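Local coordinates for protein CurF (Lyngbya majuscula, PDB 2Q35) that probably catalyses, as the ECH2 domain of CurF with a crotonase fold, a decarboxylation step in polyketide chain beta-branching, at residues 9-14 and 188-193; 47-52 and 195-200. The protein carries 1 engineered substitution. All coordinates share one frame; numbering follows the deposited sequence.

Contact 1: residues 9-14 and 188-193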
loop_
_atom_site.group_PDB
_atom_site.type_symbol
_atom_site.label_atom_id
_atom_site.label_comp_id
_atom_site.label_asym_id
_atom_site.label_seq_id
_atom_site.Cartn_x
_atom_site.Cartn_y
_atom_site.Cartn_z
ATOM N N LEU A 9 17.084 9.099 -27.517
ATOM C CA LEU A 9 15.938 10.012 -27.594
ATOM C C LEU A 9 16.285 11.455 -27.242
ATOM O O LEU A 9 15.424 12.354 -27.423
ATOM C CB LEU A 9 14.809 9.520 -26.689
ATOM C CG LEU A 9 14.333 8.095 -26.965
ATOM C CD1 LEU A 9 13.162 7.773 -26.071
ATOM C CD2 LEU A 9 14.034 7.877 -28.440
ATOM N N GLY A 10 17.525 11.686 -26.783
ATOM C CA GLY A 10 17.971 13.031 -26.416
ATOM C C GLY A 10 17.992 13.259 -24.909
ATOM O O GLY A 10 17.191 12.663 -24.186
ATOM N N ASN A 11 18.886 14.157 -24.471
ATOM C CA ASN A 11 19.001 14.557 -23.065
ATOM C C ASN A 11 19.293 13.393 -22.139
ATOM O O ASN A 11 18.987 13.455 -20.945
ATOM C CB ASN A 11 17.725 15.268 -22.630
ATOM C CG ASN A 11 17.369 16.398 -23.574
ATOM O OD1 ASN A 11 18.238 17.202 -23.923
ATOM N ND2 ASN A 11 16.101 16.460 -24.002
ATOM N N GLY A 12 19.905 12.347 -22.693
ATOM C CA GLY A 12 20.283 11.187 -21.876
ATOM C C GLY A 12 19.203 10.121 -21.740
ATOM O O GLY A 12 19.380 9.132 -21.042
ATOM N N VAL A 13 18.058 10.308 -22.403
ATOM C CA VAL A 13 17.006 9.278 -22.391
ATOM C C VAL A 13 17.252 8.336 -23.569
ATOM O O VAL A 13 17.482 8.785 -24.723
ATOM C CB VAL A 13 15.579 9.916 -22.508
ATOM C CG1 VAL A 13 14.504 8.863 -22.450
ATOM C CG2 VAL A 13 15.353 10.895 -21.378
ATOM N N VAL A 14 17.199 7.039 -23.305
ATOM C CA VAL A 14 17.388 6.041 -24.379
ATOM C C VAL A 14 16.264 5.024 -24.385
ATOM O O VAL A 14 15.574 4.858 -23.392
ATOM C CB VAL A 14 18.781 5.346 -24.328
ATOM C CG1 VAL A 14 19.870 6.386 -24.330
ATOM C CG2 VAL A 14 18.868 4.444 -23.125
ATOM N N LEU A 188 7.709 11.209 -19.387
ATOM C CA LEU A 188 8.144 10.993 -18.017
ATOM C C LEU A 188 9.671 10.902 -17.986
ATOM O O LEU A 188 10.303 11.488 -17.088
ATOM C CB LEU A 188 7.506 9.720 -17.457
ATOM C CG LEU A 188 7.946 9.270 -16.051
ATOM C CD1 LEU A 188 7.736 10.352 -14.981
ATOM C CD2 LEU A 188 7.228 7.958 -15.714
ATOM N N GLY A 189 10.255 10.205 -18.959
ATOM C CA GLY A 189 11.726 10.013 -18.978
ATOM C C GLY A 189 12.413 11.370 -19.090
ATOM O O GLY A 189 13.399 11.641 -18.424
ATOM N N GLN A 190 11.879 12.248 -19.931
ATOM C CA GLN A 190 12.513 13.556 -20.106
ATOM C C GLN A 190 12.451 14.368 -18.811
ATOM O O GLN A 190 13.383 15.105 -18.501
ATOM C CB GLN A 190 11.854 14.320 -21.284
ATOM C CG GLN A 190 12.197 13.683 -22.657
ATOM C CD GLN A 190 13.684 13.750 -23.047
ATOM O OE1 GLN A 190 14.432 14.592 -22.562
ATOM N NE2 GLN A 190 14.095 12.871 -23.940
ATOM N N LYS A 191 11.362 14.233 -18.052
ATOM C CA LYS A 191 11.267 14.940 -16.763
ATOM C C LYS A 191 12.326 14.425 -15.817
ATOM O O LYS A 191 13.015 15.202 -15.159
ATOM C CB LYS A 191 9.914 14.730 -16.107
ATOM C CG LYS A 191 8.793 15.470 -16.780
ATOM C CD LYS A 191 7.480 15.087 -16.159
ATOM C CE LYS A 191 6.332 15.746 -16.940
ATOM N NZ LYS A 191 5.063 15.593 -16.181
ATOM N N ILE A 192 12.424 13.109 -15.755
ATOM C CA ILE A 192 13.408 12.478 -14.849
ATOM C C ILE A 192 14.829 12.906 -15.230
ATOM O O ILE A 192 15.655 13.209 -14.339
ATOM C CB ILE A 192 13.245 10.964 -14.841
ATOM C CG1 ILE A 192 11.899 10.594 -14.208
ATOM C CG2 ILE A 192 14.388 10.292 -14.031
ATOM C CD1 ILE A 192 11.557 9.091 -14.346
ATOM N N ALA A 193 15.111 12.930 -16.534
ATOM C CA ALA A 193 16.479 13.218 -17.035
ATOM C C ALA A 193 16.950 14.647 -16.779
ATOM O O ALA A 193 18.106 14.958 -17.071
ATOM C CB ALA A 193 16.622 12.861 -18.524
HETATM O O HOH W 1 19.985 15.587 -19.459
#
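Gln190, near the C-terminal end of helix 178-192, reaches across to the type I' beta turn Gly10-Val13, the hairpin that joins the first two strands of the crotonase-fold sheet. Its CB leaves the helix beside the turn rather than at it, and a bend at chi2 (-65°) brings CD round so that the terminal amide arrives at the hairpin. Both ends of that amide are used. NE2 donates to Gly10 O at 3.1 Å, with the acceptor close to the Gln190 amide plane but the donor lying above the Gly10 carbonyl plane. The same oxygen also accepts the turn's own bond from Val13 N, which comes from the opposite face, so two donors grip it. OE1 in turn receives Asn11 ND2 at 2.9 Å; the two side chains cross at about a right angle, their amide planes 81° apart, and ND2 sits above the plane of the Gln190 carbonyl. Because Gly10 O can only accept, the Gln190 end facing it must be NE2, which leaves OE1 to take the Asn11 N-H.

Val13 packs against the amide, its CG2 3.5 Å from Gln190 NE2 and also touching Gly189 O. Without a side chain, Gly189 lets the helix come close: the CA atoms of Val13 and Gly189 are 6.3 Å apart. On the strand side, Leu9 and Gly10 both face Val13 in a classic beta bulge. Ala193 CB rests 3.7 Å from Val13 CG2 and against Asn11 O, while a water donates to both Asn11 O and Ala193 O, at 2.8 Å from Asn11 O.

Contact 2: residues 47-52 and 195-200; sequences QYKVVI and SPRLSL
Residues 47-49 are the irregular lead-in to strand 50-54, and they pass the start of helix 197-230 where Lys49 and Arg197 bring their CA atoms within 5.7 Å. Pro196 holds the N-cap position of that helix, and its carbonyl accepts the backbone N-H of Leu200 in the first turn. The segments thus join the entry to an inner strand of the crotonase-fold sheet to the beginning of the long helix 197-230.

Two long side chains make the exchange, each donating to a backbone carbonyl of the opposite segment. Arg197 has CG anti to its backbone N (chi1 -170°) and runs extended to NE, which donates to Tyr48 O at 2.9 Å. The carbonyl is met nearly along the C=O axis, and its oxygen lies at the guanidinium edge, close to the plane. Lys49, extended beyond CG, runs the other way and crosses Arg197 obliquely; its CG passes 4.1 Å from Arg197 CB. At its tip NZ donates to Ser195 O at 2.8 Å from above that carbonyl's plane, and CE lies 3.8 Å from Arg197 N. Leu200 CD1 packs against the base of the lysine, 3.9 Å from Lys49 CB.

Both cations have further partners: Lys49 NZ also bonds Ala193 O, and Arg197 NH2 forms a salt bridge with Glu90. Tyr48 directs its CB away from the helix, and its OH is bonded to Glu8. In the second subunit, Gly131 accepts a hydrogen bond from Ser199 OG and packs against Pro196. With two carbonyls gripped by one ammonium, the lysine ties down the linker between two helices, and its positive charge is probably stabilised by the dipoles of the Ser195 and Ala193 carbonyls.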
loop_
_atom_site.group_PDB
_atom_site.type_symbol
_atom_site.label_atom_id
_atom_site.label_comp_id
_atom_site.label_asym_id
_atom_site.label_seq_id
_atom_site.Cartn_x
_atom_site.Cartn_y
_atom_site.Cartn_z
ATOM N N GLN A 47 26.703 9.193 -20.431
ATOM C CA GLN A 47 25.759 10.266 -20.749
ATOM C C GLN A 47 24.303 9.821 -20.598
ATOM O O GLN A 47 23.397 10.676 -20.552
ATOM C CB GLN A 47 26.000 10.779 -22.166
ATOM C CG GLN A 47 27.434 11.291 -22.385
ATOM C CD GLN A 47 27.807 12.494 -21.509
ATOM O OE1 GLN A 47 27.097 13.504 -21.475
ATOM N NE2 GLN A 47 28.937 12.387 -20.808
ATOM N N TYR A 48 24.068 8.507 -20.546
ATOM C CA TYR A 48 22.701 8.007 -20.435
ATOM C C TYR A 48 22.179 8.109 -19.016
ATOM O O TYR A 48 22.905 7.781 -18.045
ATOM C CB TYR A 48 22.581 6.575 -20.947
ATOM C CG TYR A 48 22.932 6.384 -22.398
ATOM C CD1 TYR A 48 22.994 7.467 -23.287
ATOM C CD2 TYR A 48 23.130 5.103 -22.910
ATOM C CE1 TYR A 48 23.289 7.264 -24.661
ATOM C CE2 TYR A 48 23.394 4.894 -24.253
ATOM C CZ TYR A 48 23.496 5.966 -25.123
ATOM O OH TYR A 48 23.780 5.747 -26.454
ATOM N N LYS A 49 20.920 8.549 -18.891
ATOM C CA LYS A 49 20.314 8.815 -17.591
ATOM C C LYS A 49 19.019 8.047 -17.320
ATOM O O LYS A 49 18.669 7.835 -16.156
ATOM C CB LYS A 49 20.004 10.320 -17.401
ATOM C CG LYS A 49 21.190 11.240 -17.402
ATOM C CD LYS A 49 20.616 12.626 -17.199
ATOM C CE LYS A 49 21.645 13.663 -16.941
ATOM N NZ LYS A 49 20.967 14.968 -16.841
ATOM N N VAL A 50 18.262 7.728 -18.379
ATOM C CA VAL A 50 16.946 7.030 -18.229
ATOM C C VAL A 50 16.823 6.031 -19.355
ATOM O O VAL A 50 17.140 6.354 -20.504
ATOM C CB VAL A 50 15.729 8.027 -18.277
ATOM C CG1 VAL A 50 14.412 7.283 -18.065
ATOM C CG2 VAL A 50 15.854 9.134 -17.232
ATOM N N VAL A 51 16.403 4.807 -19.037
ATOM C CA VAL A 51 16.138 3.792 -20.060
ATOM C C VAL A 51 14.615 3.595 -20.192
ATOM O O VAL A 51 13.927 3.439 -19.176
ATOM C CB VAL A 51 16.731 2.447 -19.637
ATOM C CG1 VAL A 51 16.244 1.345 -20.589
ATOM C CG2 VAL A 51 18.250 2.513 -19.607
ATOM N N ILE A 52 14.092 3.643 -21.419
ATOM C CA ILE A 52 12.720 3.241 -21.677
ATOM C C ILE A 52 12.761 1.872 -22.327
ATOM O O ILE A 52 13.317 1.716 -23.433
ATOM C CB ILE A 52 12.022 4.279 -22.597
ATOM C CG1 ILE A 52 12.003 5.635 -21.863
ATOM C CG2 ILE A 52 10.566 3.835 -22.925
ATOM C CD1 ILE A 52 11.395 6.745 -22.645
ATOM N N SER A 195 17.509 15.860 -13.968
ATOM C CA SER A 195 18.406 15.771 -12.807
ATOM C C SER A 195 19.796 15.312 -13.207
ATOM O O SER A 195 19.955 14.602 -14.203
ATOM C CB SER A 195 17.846 14.763 -11.815
ATOM O OG SER A 195 16.647 15.234 -11.230
ATOM N N PRO A 196 20.809 15.676 -12.406
ATOM C CA PRO A 196 22.168 15.191 -12.631
ATOM C C PRO A 196 22.206 13.669 -12.528
ATOM O O PRO A 196 21.524 13.073 -11.661
ATOM C CB PRO A 196 22.964 15.808 -11.470
ATOM C CG PRO A 196 22.149 17.010 -11.010
ATOM C CD PRO A 196 20.722 16.587 -11.243
ATOM N N ARG A 197 23.001 13.048 -13.393
ATOM C CA ARG A 197 23.095 11.597 -13.403
ATOM C C ARG A 197 23.517 11.048 -12.025
ATOM O O ARG A 197 22.937 10.059 -11.552
ATOM C CB ARG A 197 24.079 11.129 -14.477
ATOM C CG ARG A 197 24.035 9.640 -14.700
ATOM C CD ARG A 197 25.026 9.224 -15.754
ATOM N NE ARG A 197 24.992 7.791 -16.048
ATOM C CZ ARG A 197 25.593 6.856 -15.310
ATOM N NH1 ARG A 197 26.215 7.183 -14.183
ATOM N NH2 ARG A 197 25.518 5.590 -15.677
ATOM N N LEU A 198 24.489 11.705 -11.387
ATOM C CA LEU A 198 24.993 11.277 -10.072
ATOM C C LEU A 198 23.848 11.158 -9.068
ATOM O O LEU A 198 23.783 10.191 -8.303
ATOM C CB LEU A 198 26.063 12.246 -9.521
ATOM C CG LEU A 198 26.882 11.683 -8.343
ATOM C CD1 LEU A 198 27.984 10.755 -8.842
ATOM C CD2 LEU A 198 27.497 12.787 -7.485
ATOM N N SER A 199 22.930 12.132 -9.110
ATOM C CA SER A 199 21.804 12.160 -8.172
ATOM C C SER A 199 20.791 11.068 -8.506
ATOM O O SER A 199 20.216 10.436 -7.604
ATOM C CB SER A 199 21.133 13.538 -8.201
ATOM O OG SER A 199 22.016 14.545 -7.720
ATOM N N LEU A 200 20.569 10.839 -9.799
ATOM C CA LEU A 200 19.648 9.759 -10.222
ATOM C C LEU A 200 20.147 8.388 -9.752
ATOM O O LEU A 200 19.370 7.585 -9.221
ATOM C CB LEU A 200 19.448 9.770 -11.728
ATOM C CG LEU A 200 18.655 10.977 -12.260
ATOM C CD1 LEU A 200 18.768 10.969 -13.805
ATOM C CD2 LEU A 200 17.226 10.917 -11.811
#

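In the fold
Contacts 1 and 2 lie side by side, their centres about 8 Å apart, on neighbouring strands of one sheet and on two helices that follow each other in the chain. The two segments 9-14 and 47-52 bond directly, Gly12 O to Lys49 N just ahead of the strands and Val14 O to Ile52 N within them, both probable hydrogen bonds of 2.7 Å. On the helical side, Ile192 CG2 packs 3.7 Å from Leu200 CD2. Lys49 bridges the two sites, since its NZ in contact 2 also reaches Ala193 O, the carbonyl that shares a water with Asn11 in contact 1. The centres of contacts 1 and 2 lie about 20 and 21 Å from the centre of the chain, and both touch the second subunit.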